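Local coordinates for 3-oxoacyl-[acyl-carrier protein] synthase (Thermus thermophilus, PDB 1UB7) that probably catalyses the first condensation of fatty acid synthesis, condensing the acetyl group of acetyl-CoA with malonyl-ACP, and works as a homodimer, at residues L260-W264 / E265-V269; E288-A292 / G293-E297; L85-T89 / A90-Q94. All coordinates share one frame; numbering follows the deposited sequence.

Along the chain the order is contact 3, then contact 1, then contact 2, all in series. Contacts 1 and 2 are neighbours in the C-terminal family region, with centres about 15 Å apart. Both lay side chains on strand 242-245, at the edge of the four-stranded sheet. R294 of contact 2 joins them directly, its NH2 lying 2.5 Å from E265 O of contact 1, a probable hydrogen bond. Contact 3 packs against strands 72-78 and 102-107 of the five-stranded sheet, at the start of helix 89-96, with its centre about 37 Å from that of contact 1 and 31 Å from that of contact 2. Only contact 3 reaches the second subunit, at the dimer interface.

Contact 1 of 3, residues L260-W264 / E265-V269; sequences LGLPW and ERVAV
The W264 indole meets V267 and V269 through its CZ3 corner, with CZ3 lying 3.5 Å from V269 CG2 and 4.1 Å from V267 CG1. Both methyls approach the ring at a slant. On the other flank L262 CD1 meets V267 CG2 loosely at 4.4 Å, while L262 CD2 sits over one face of the R266 guanidinium, 3.3 Å from NH2 and displaced toward the rim. A bend at chi3 (58°) carries the R266 head back above that methyl, and its CD passes 3.8 Å from P263 CG on the way. Swapping R266 for alanine would probably leave L262 CD2 and the proline ring without this cover. E265 CG packs against the same ring, 3.4 Å from P263 CG. At the polar edge, R266 N donates to P263 O at 2.9 Å, nearly straight at 167° but from above the carbonyl plane; the following V267 N to W264 O bond is weak. Outside, R257 makes a cation-pi contact with W264, and the backbones of R266 and A268 bond to F243 of strand 242-245. Two successive i to i+3 bonds round W264 and E265 are characteristic of a short 3-10 turn, here in the connection between helices 250-258 and 271-274.

Contact 2 of 3, residues E288-A292 / G293-E297; sequences EAVDA and GRIRE
I295 straddles the last turn of helix 281-292, one branch set against A289 and the other against V290. Its CG1 stands anti to its own carbonyl carbon (chi1 -82°), and the extended chain beyond lays CD1 3.6 Å from A289 CB. The second branch, CG2, meets V290 CG2 at 3.8 Å, the two side chains passing at a slant. Outside the turn, W319 touches both V290 and I295, and L242 of strand 242-245 packs on A289, R294 and I295.

R294 runs differently: its CG lies 3.7 Å from A292 CB, so the aliphatic stem borders the helix end while the bend at chi3 brings NH2 to E265 O. R296 turns back instead, and its NE donates to G293 O at 2.6 Å. That bond runs in the carbonyl plane, on a lone pair, with the oxygen also close to the guanidinium plane.

The backbone evidence identifies a Schellman motif. G293 takes positive phi (86°), its N bonds V290 O at 3.0 Å, and R294 N reaches A289 O weakly at 2.9 Å. A289 O also receives I295 N at 3.2 Å, from well above the carbonyl plane, and a water donates to both V290 O and I295 O. The chemistry therefore implies that the carbonyls of A289 and V290, near the negative end of the helix dipole, are satisfied by the reversing chain and solvent, while the charge of R296 would probably complement that end electrostatically.

Contact 3 of 3, residues L85-T89 / A90-Q94; sequences LFPDT and AALVQ
D88 and A91 meet in an N-terminal capping contact, where the loop after strand 72-78 enters helix 89-96 at the dimer interface. The evidence is the bond from A91 N to D88 OD2, 2.9 Å long with an N-H...O angle of 135°. The amide comes from above the carboxylate plane, 54° out of it. CG of D88 is placed between the backbone N and the carbonyl carbon (chi1 53°), which folds the carboxylate over the first turn and brings OD2 within 3.3 Å of A90 CB. The main chain adds less: A91 N and L92 N make only weak bonds to D88 O. Regular helical bonding is under way one residue later, where V93 N donates to T89 O at 3.0 Å.

Beside the cap, P87 and L92 form a hydrophobic staple, the residue before the N-cap touching the fourth residue of the helix, with P87 CG 4.1 Å from L92 CD2. The peptide bond before P87 is cis. L92 CG stays beside its own backbone N, and from there it lies 3.6 Å from D88 O. Strands 72-78 and 102-107 are parallel neighbours in the five-stranded sheet, so helix 89-96, whose A90 and V93 rest on V75 and V77 of the first strand, is the helix of a beta-alpha-beta crossover. D105 of the second strand serves the same helix start: its carboxylate accepts from T89 N and A90 N.

At the second subunit, P87 packs on Y189 of that chain, F86 pairs antiparallel with a strand of that chain, so that pairing continues across the interface, and Q94 OE1 accepts a hydrogen bond from G182 N of the same neighbouring subunit.

Contact 1 of 3, residues L260-W264 / E265-V269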
loop_
_atom_site.group_PDB
_atom_site.type_symbol
_atom_site.label_atom_id
_atom_site.label_comp_id
_atom_site.label_asym_id
_atom_site.label_seq_id
_atom_site.Cartn_x
_atom_site.Cartn_y
_atom_site.Cartn_z
ATOM N N LEU A 260 -13.635 -13.248 26.124
ATOM C CA LEU A 260 -14.857 -12.634 25.610
ATOM C C LEU A 260 -16.126 -13.421 25.930
ATOM O O LEU A 260 -17.224 -13.040 25.506
ATOM C CB LEU A 260 -14.750 -12.436 24.099
ATOM C CG LEU A 260 -13.799 -11.335 23.635
ATOM C CD1 LEU A 260 -13.731 -11.316 22.118
ATOM C CD2 LEU A 260 -14.281 -9.994 24.164
ATOM N N GLY A 261 -15.976 -14.509 26.685
ATOM C CA GLY A 261 -17.124 -15.328 27.040
ATOM C C GLY A 261 -17.774 -15.900 25.795
ATOM O O GLY A 261 -18.969 -15.689 25.542
ATOM N N LEU A 262 -16.981 -16.637 25.020
ATOM C CA LEU A 262 -17.459 -17.217 23.772
ATOM C C LEU A 262 -17.229 -18.707 23.582
ATOM O O LEU A 262 -16.200 -19.255 23.987
ATOM C CB LEU A 262 -16.830 -16.483 22.583
ATOM C CG LEU A 262 -17.310 -15.073 22.237
ATOM C CD1 LEU A 262 -16.418 -14.506 21.140
ATOM C CD2 LEU A 262 -18.776 -15.110 21.783
ATOM N N PRO A 263 -18.213 -19.384 22.970
ATOM C CA PRO A 263 -18.183 -20.822 22.674
ATOM C C PRO A 263 -17.512 -20.999 21.309
ATOM O O PRO A 263 -17.708 -20.171 20.414
ATOM C CB PRO A 263 -19.664 -21.198 22.655
ATOM C CG PRO A 263 -20.315 -19.962 22.123
ATOM C CD PRO A 263 -19.585 -18.850 22.845
ATOM N N TRP A 264 -16.720 -22.059 21.146
ATOM C CA TRP A 264 -16.017 -22.294 19.886
ATOM C C TRP A 264 -16.891 -22.264 18.634
ATOM O O TRP A 264 -16.386 -22.111 17.522
ATOM C CB TRP A 264 -15.264 -23.617 19.943
ATOM C CG TRP A 264 -13.969 -23.515 20.663
ATOM C CD1 TRP A 264 -13.679 -23.996 21.902
ATOM C CD2 TRP A 264 -12.773 -22.888 20.185
ATOM N NE1 TRP A 264 -12.373 -23.715 22.231
ATOM C CE2 TRP A 264 -11.793 -23.033 21.194
ATOM C CE3 TRP A 264 -12.432 -22.215 19.001
ATOM C CZ2 TRP A 264 -10.494 -22.532 21.057
ATOM C CZ3 TRP A 264 -11.138 -21.717 18.866
ATOM C CH2 TRP A 264 -10.186 -21.880 19.890
ATOM N N GLU A 265 -18.198 -22.407 18.825
ATOM C CA GLU A 265 -19.165 -22.404 17.730
ATOM C C GLU A 265 -19.331 -21.019 17.093
ATOM O O GLU A 265 -19.763 -20.899 15.945
ATOM C CB GLU A 265 -20.512 -22.876 18.263
ATOM C CG GLU A 265 -20.935 -22.090 19.484
ATOM C CD GLU A 265 -22.269 -22.519 20.039
ATOM O OE1 GLU A 265 -23.280 -22.426 19.310
ATOM O OE2 GLU A 265 -22.302 -22.946 21.211
ATOM N N ARG A 266 -19.001 -19.978 17.852
ATOM C CA ARG A 266 -19.113 -18.605 17.372
ATOM C C ARG A 266 -17.743 -18.028 17.032
ATOM O O ARG A 266 -17.555 -16.817 17.021
ATOM C CB ARG A 266 -19.803 -17.738 18.427
ATOM C CG ARG A 266 -21.300 -17.984 18.535
ATOM C CD ARG A 266 -21.867 -17.396 19.814
ATOM N NE ARG A 266 -21.639 -15.958 19.927
ATOM C CZ ARG A 266 -22.024 -15.222 20.966
ATOM N NH1 ARG A 266 -22.653 -15.795 21.983
ATOM N NH2 ARG A 266 -21.790 -13.913 20.984
ATOM N N VAL A 267 -16.794 -18.916 16.760
ATOM C CA VAL A 267 -15.438 -18.536 16.401
ATOM C C VAL A 267 -14.965 -19.389 15.232
ATOM O O VAL A 267 -15.081 -20.616 15.270
ATOM C CB VAL A 267 -14.472 -18.754 17.560
ATOM C CG1 VAL A 267 -13.034 -18.615 17.069
ATOM C CG2 VAL A 267 -14.767 -17.744 18.663
ATOM N N ALA A 268 -14.420 -18.731 14.209
ATOM C CA ALA A 268 -13.933 -19.413 13.013
ATOM C C ALA A 268 -12.489 -19.876 13.147
ATOM O O ALA A 268 -11.623 -19.120 13.564
ATOM C CB ALA A 268 -14.066 -18.495 11.810
ATOM N N VAL A 269 -12.229 -21.121 12.774
ATOM C CA VAL A 269 -10.870 -21.659 12.857
ATOM C C VAL A 269 -10.501 -22.481 11.635
ATOM O O VAL A 269 -11.341 -23.164 11.055
ATOM C CB VAL A 269 -10.678 -22.587 14.097
ATOM C CG1 VAL A 269 -9.196 -22.906 14.282
ATOM C CG2 VAL A 269 -11.246 -21.932 15.355
#

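Contact 2 of 3, residues E288-A292 / G293-E297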
loop_
_atom_site.group_PDB
_atom_site.type_symbol
_atom_site.label_atom_id
_atom_site.label_comp_id
_atom_site.label_asym_id
_atom_site.label_seq_id
_atom_site.Cartn_x
_atom_site.Cartn_y
_atom_site.Cartn_z
ATOM N N GLU A 288 -15.128 -20.507 4.207
ATOM C CA GLU A 288 -15.594 -21.760 4.804
ATOM C C GLU A 288 -16.890 -21.547 5.611
ATOM O O GLU A 288 -17.828 -22.347 5.525
ATOM C CB GLU A 288 -14.512 -22.362 5.698
ATOM C CG GLU A 288 -13.170 -22.473 5.005
ATOM C CD GLU A 288 -12.259 -23.516 5.632
ATOM O OE1 GLU A 288 -12.238 -23.630 6.878
ATOM O OE2 GLU A 288 -11.556 -24.216 4.869
ATOM N N ALA A 289 -16.939 -20.460 6.377
ATOM C CA ALA A 289 -18.110 -20.148 7.180
ATOM C C ALA A 289 -19.331 -19.897 6.304
ATOM O O ALA A 289 -20.448 -20.310 6.636
ATOM C CB ALA A 289 -17.839 -18.934 8.050
ATOM N N VAL A 290 -19.132 -19.205 5.189
ATOM C CA VAL A 290 -20.249 -18.938 4.303
ATOM C C VAL A 290 -20.774 -20.259 3.778
ATOM O O VAL A 290 -21.976 -20.530 3.844
ATOM C CB VAL A 290 -19.831 -18.031 3.124
ATOM C CG1 VAL A 290 -20.871 -18.083 2.022
ATOM C CG2 VAL A 290 -19.667 -16.608 3.624
ATOM N N ASP A 291 -19.857 -21.088 3.285
ATOM C CA ASP A 291 -20.212 -22.385 2.719
ATOM C C ASP A 291 -20.807 -23.385 3.709
ATOM O O ASP A 291 -21.540 -24.284 3.298
ATOM C CB ASP A 291 -18.999 -23.015 2.017
ATOM C CG ASP A 291 -18.617 -22.276 0.736
ATOM O OD1 ASP A 291 -19.428 -21.452 0.263
ATOM O OD2 ASP A 291 -17.515 -22.519 0.197
ATOM N N ALA A 292 -20.492 -23.242 4.998
ATOM C CA ALA A 292 -21.025 -24.145 6.011
ATOM C C ALA A 292 -22.363 -23.599 6.479
ATOM O O ALA A 292 -23.132 -24.290 7.146
ATOM C CB ALA A 292 -20.068 -24.256 7.180
ATOM N N GLY A 293 -22.630 -22.349 6.111
ATOM C CA GLY A 293 -23.870 -21.703 6.490
ATOM C C GLY A 293 -23.803 -21.053 7.859
ATOM O O GLY A 293 -24.833 -20.648 8.407
ATOM N N ARG A 294 -22.595 -20.964 8.416
ATOM C CA ARG A 294 -22.398 -20.347 9.726
ATOM C C ARG A 294 -22.496 -18.841 9.575
ATOM O O ARG A 294 -22.685 -18.112 10.550
ATOM C CB ARG A 294 -21.037 -20.705 10.276
ATOM C CG ARG A 294 -20.715 -22.176 10.157
ATOM C CD ARG A 294 -19.329 -22.398 10.711
ATOM N NE ARG A 294 -19.284 -21.959 12.101
ATOM C CZ ARG A 294 -18.173 -21.851 12.811
ATOM N NH1 ARG A 294 -17.004 -22.144 12.261
ATOM N NH2 ARG A 294 -18.235 -21.470 14.078
ATOM N N ILE A 295 -22.338 -18.381 8.346
ATOM C CA ILE A 295 -22.461 -16.969 8.049
ATOM C C ILE A 295 -23.561 -16.946 7.019
ATOM O O ILE A 295 -23.542 -17.737 6.080
ATOM C CB ILE A 295 -21.160 -16.373 7.433
ATOM C CG1 ILE A 295 -20.162 -16.039 8.544
ATOM C CG2 ILE A 295 -21.478 -15.116 6.632
ATOM C CD1 ILE A 295 -18.856 -15.439 8.023
ATOM N N ARG A 296 -24.534 -16.065 7.211
ATOM C CA ARG A 296 -25.649 -15.950 6.279
ATOM C C ARG A 296 -26.102 -14.509 6.186
ATOM O O ARG A 296 -25.869 -13.711 7.098
ATOM C CB ARG A 296 -26.839 -16.801 6.737
ATOM C CG ARG A 296 -26.498 -18.232 7.056
ATOM C CD ARG A 296 -27.742 -18.976 7.517
ATOM N NE ARG A 296 -27.426 -20.298 8.058
ATOM C CZ ARG A 296 -28.339 -21.175 8.460
ATOM N NH1 ARG A 296 -29.629 -20.868 8.385
ATOM N NH2 ARG A 296 -27.964 -22.360 8.916
ATOM N N GLU A 297 -26.764 -14.184 5.086
ATOM C CA GLU A 297 -27.250 -12.838 4.899
ATOM C C GLU A 297 -27.972 -12.424 6.161
ATOM O O GLU A 297 -28.818 -13.160 6.667
ATOM C CB GLU A 297 -28.196 -12.780 3.709
ATOM C CG GLU A 297 -28.822 -11.428 3.517
ATOM C CD GLU A 297 -29.194 -11.175 2.077
ATOM O OE1 GLU A 297 -28.282 -11.138 1.224
ATOM O OE2 GLU A 297 -30.396 -11.013 1.794
HETATM O O HOH W 1 -24.134 -18.877 3.879
#

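Contact 3 of 3, residues L85-T89 / A90-Q94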
loop_
_atom_site.group_PDB
_atom_site.type_symbol
_atom_site.label_atom_id
_atom_site.label_comp_id
_atom_site.label_asym_id
_atom_site.label_seq_id
_atom_site.Cartn_x
_atom_site.Cartn_y
_atom_site.Cartn_z
ATOM N N LEU A 85 8.824 -4.795 -6.302
ATOM C CA LEU A 85 8.642 -3.499 -5.627
ATOM C C LEU A 85 7.684 -2.723 -6.546
ATOM O O LEU A 85 6.842 -1.937 -6.102
ATOM C CB LEU A 85 9.982 -2.754 -5.497
ATOM C CG LEU A 85 11.029 -3.313 -4.524
ATOM C CD1 LEU A 85 12.284 -2.436 -4.545
ATOM C CD2 LEU A 85 10.437 -3.362 -3.116
ATOM N N PHE A 86 7.856 -2.963 -7.842
ATOM C CA PHE A 86 7.028 -2.408 -8.899
ATOM C C PHE A 86 7.326 -3.260 -10.127
ATOM O O PHE A 86 8.444 -3.727 -10.308
ATOM C CB PHE A 86 7.308 -0.911 -9.168
ATOM C CG PHE A 86 8.769 -0.526 -9.160
ATOM C CD1 PHE A 86 9.467 -0.385 -7.953
ATOM C CD2 PHE A 86 9.440 -0.257 -10.358
ATOM C CE1 PHE A 86 10.813 0.022 -7.936
ATOM C CE2 PHE A 86 10.788 0.152 -10.356
ATOM C CZ PHE A 86 11.476 0.292 -9.142
ATOM N N PRO A 87 6.314 -3.520 -10.957
ATOM C CA PRO A 87 4.936 -3.050 -10.786
ATOM C C PRO A 87 4.287 -3.677 -9.547
ATOM O O PRO A 87 4.750 -4.707 -9.051
ATOM C CB PRO A 87 4.269 -3.506 -12.082
ATOM C CG PRO A 87 4.952 -4.831 -12.331
ATOM C CD PRO A 87 6.404 -4.508 -12.047
ATOM N N ASP A 88 3.226 -3.060 -9.040
ATOM C CA ASP A 88 2.554 -3.625 -7.887
ATOM C C ASP A 88 1.700 -4.813 -8.325
ATOM O O ASP A 88 1.299 -4.938 -9.476
ATOM C CB ASP A 88 1.676 -2.581 -7.180
ATOM C CG ASP A 88 0.698 -1.881 -8.127
ATOM O OD1 ASP A 88 1.146 -1.003 -8.878
ATOM O OD2 ASP A 88 -0.508 -2.207 -8.117
ATOM N N THR A 89 1.407 -5.680 -7.382
ATOM C CA THR A 89 0.624 -6.859 -7.658
ATOM C C THR A 89 -0.812 -6.498 -8.030
ATOM O O THR A 89 -1.447 -7.233 -8.777
ATOM C CB THR A 89 0.657 -7.792 -6.428
ATOM O OG1 THR A 89 2.017 -7.963 -6.032
ATOM C CG2 THR A 89 0.061 -9.144 -6.744
ATOM N N ALA A 90 -1.334 -5.380 -7.522
ATOM C CA ALA A 90 -2.715 -4.994 -7.870
ATOM C C ALA A 90 -2.804 -4.683 -9.349
ATOM O O ALA A 90 -3.792 -5.012 -9.997
ATOM C CB ALA A 90 -3.187 -3.794 -7.065
ATOM N N ALA A 91 -1.764 -4.067 -9.895
ATOM C CA ALA A 91 -1.776 -3.762 -11.318
ATOM C C ALA A 91 -1.799 -5.071 -12.133
ATOM O O ALA A 91 -2.465 -5.154 -13.161
ATOM C CB ALA A 91 -0.565 -2.919 -11.675
ATOM N N LEU A 92 -1.097 -6.100 -11.660
ATOM C CA LEU A 92 -1.078 -7.383 -12.362
ATOM C C LEU A 92 -2.472 -8.017 -12.324
ATOM O O LEU A 92 -2.918 -8.626 -13.301
ATOM C CB LEU A 92 -0.050 -8.334 -11.725
ATOM C CG LEU A 92 1.391 -7.811 -11.593
ATOM C CD1 LEU A 92 2.280 -8.846 -10.895
ATOM C CD2 LEU A 92 1.937 -7.494 -12.967
ATOM N N VAL A 93 -3.167 -7.869 -11.199
ATOM C CA VAL A 93 -4.513 -8.431 -11.052
ATOM C C VAL A 93 -5.477 -7.676 -11.965
ATOM O O VAL A 93 -6.333 -8.276 -12.609
ATOM C CB VAL A 93 -5.020 -8.322 -9.587
ATOM C CG1 VAL A 93 -6.503 -8.660 -9.509
ATOM C CG2 VAL A 93 -4.225 -9.255 -8.693
ATOM N N GLN A 94 -5.331 -6.353 -12.013
ATOM C CA GLN A 94 -6.176 -5.513 -12.862
ATOM C C GLN A 94 -6.053 -5.950 -14.337
ATOM O O GLN A 94 -7.050 -6.068 -15.051
ATOM C CB GLN A 94 -5.766 -4.046 -12.695
ATOM C CG GLN A 94 -6.364 -3.091 -13.712
ATOM C CD GLN A 94 -5.614 -3.145 -15.020
ATOM O OE1 GLN A 94 -4.386 -3.036 -15.043
ATOM N NE2 GLN A 94 -6.342 -3.316 -16.121
#